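Local structure of uncharacterized protein AsqI (5YY3) at residues A[427-431]-A[441-445]. The protein is a zinc-dependent cyclopenase of aspoquinolone biosynthesis that converts 4'-methoxycyclopenine into 4'-methoxyviridicatin with release of methyl isocyanate. Sequence-based numbering, arbitrary orientation.
Sequences LVVRL and DGHIT
I444 lays its CG2 methyl over the peptide link between R430 and L431, 3.6 Å from R430 C, while its CD1 reaches V429 CG1 at 3.8 Å. The contact closes the connection between two successive strands of the hemocyanin-type Ig-like β domain: 422-431 and 443-449 follow each other in sequence, yet their short segments run at 47° and share no regular β pairing. Both pair antiparallel with strand 461-475, and 443-449 also runs parallel to 636-644. I444 CG1 sits between its own backbone N and carbonyl carbon, a torsion that lets CD1 meet the valine on the buried side, where A575 also touches V429 and F641 and I643 touch I444. Between the segments the backbones are tied by one weak bond, G442 N to V429 O at 3.0 Å, bent to 124° at the hydrogen. One residue further on, a water accepts from L431 N and donates to H443 O. On the more exposed side, D441 lies alongside R430, with its CB on V428 CG1 at 3.8 Å. Guanidinium and carboxylate are turned 58° apart; D441 OD1 lies at the edge of the guanidinium, near its plane, and also hydrogen-bonds to the Y439 hydroxyl, while E468 forms a salt bridge with R430 NE. The R430 chain bends at chi3, leaving NH1 in a long salt bridge, 3.6 Å from D441 OD1.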
# COMPACT_ATOMS: atom_id res chain seq x y z
N LEU A 427 -22.79 5.21 32.19
CA LEU A 427 -23.17 4.94 30.82
C LEU A 427 -22.37 3.75 30.29
O LEU A 427 -21.15 3.73 30.41
CB LEU A 427 -22.95 6.17 29.94
CG LEU A 427 -23.26 6.02 28.45
CD1 LEU A 427 -24.71 5.64 28.26
CD2 LEU A 427 -22.93 7.32 27.70
N VAL A 428 -23.06 2.77 29.73
CA VAL A 428 -22.39 1.62 29.15
C VAL A 428 -22.92 1.30 27.74
O VAL A 428 -24.13 1.41 27.48
CB VAL A 428 -22.53 0.38 30.07
CG1 VAL A 428 -21.82 -0.81 29.49
CG2 VAL A 428 -21.99 0.66 31.48
N VAL A 429 -22.03 0.94 26.82
CA VAL A 429 -22.43 0.32 25.55
C VAL A 429 -21.90 -1.13 25.55
O VAL A 429 -20.70 -1.34 25.77
CB VAL A 429 -21.88 1.11 24.31
CG1 VAL A 429 -22.42 0.55 23.01
CG2 VAL A 429 -22.24 2.60 24.43
N ARG A 430 -22.78 -2.11 25.34
CA ARG A 430 -22.43 -3.54 25.49
C ARG A 430 -23.02 -4.39 24.41
O ARG A 430 -24.05 -4.05 23.85
CB ARG A 430 -23.00 -4.18 26.77
CG ARG A 430 -23.23 -3.33 27.94
CD ARG A 430 -23.36 -4.21 29.18
NE ARG A 430 -24.72 -4.59 29.54
CZ ARG A 430 -25.01 -5.07 30.73
NH1 ARG A 430 -24.04 -5.24 31.62
NH2 ARG A 430 -26.26 -5.40 31.05
N LEU A 431 -22.46 -5.58 24.23
CA LEU A 431 -23.14 -6.63 23.49
C LEU A 431 -24.38 -7.08 24.25
O LEU A 431 -24.45 -6.98 25.48
CB LEU A 431 -22.21 -7.83 23.26
CG LEU A 431 -20.99 -7.62 22.37
CD1 LEU A 431 -20.05 -8.80 22.50
CD2 LEU A 431 -21.45 -7.44 20.93
N ASP A 441 -17.80 -5.17 29.29
CA ASP A 441 -18.55 -3.96 28.98
C ASP A 441 -17.69 -3.03 28.11
O ASP A 441 -16.51 -2.81 28.42
CB ASP A 441 -18.98 -3.19 30.25
CG ASP A 441 -20.05 -3.90 31.05
OD1 ASP A 441 -20.64 -4.90 30.56
OD2 ASP A 441 -20.32 -3.44 32.18
N GLY A 442 -18.27 -2.47 27.06
CA GLY A 442 -17.58 -1.48 26.24
C GLY A 442 -16.73 -2.09 25.14
O GLY A 442 -15.89 -1.42 24.56
N HIS A 443 -16.93 -3.37 24.85
CA HIS A 443 -16.24 -4.01 23.73
C HIS A 443 -17.29 -4.65 22.85
O HIS A 443 -17.84 -5.72 23.18
CB HIS A 443 -15.20 -5.05 24.20
CG HIS A 443 -14.11 -4.46 25.05
ND1 HIS A 443 -12.82 -4.29 24.59
CD2 HIS A 443 -14.13 -3.97 26.31
CE1 HIS A 443 -12.10 -3.72 25.54
NE2 HIS A 443 -12.87 -3.52 26.60
N ILE A 444 -17.59 -4.00 21.73
CA ILE A 444 -18.63 -4.48 20.83
C ILE A 444 -18.08 -4.77 19.42
O ILE A 444 -16.91 -4.49 19.11
CB ILE A 444 -19.80 -3.48 20.77
CG1 ILE A 444 -19.34 -2.12 20.24
CG2 ILE A 444 -20.42 -3.31 22.18
CD1 ILE A 444 -20.47 -1.07 20.20
N THR A 445 -18.93 -5.35 18.57
CA THR A 445 -18.43 -6.04 17.39
C THR A 445 -19.23 -5.80 16.09
O THR A 445 -20.46 -5.88 16.06
CB THR A 445 -18.40 -7.55 17.67
OG1 THR A 445 -17.74 -7.76 18.92
CG2 THR A 445 -17.64 -8.29 16.58
O HOH W 1 -19.73 -5.47 25.41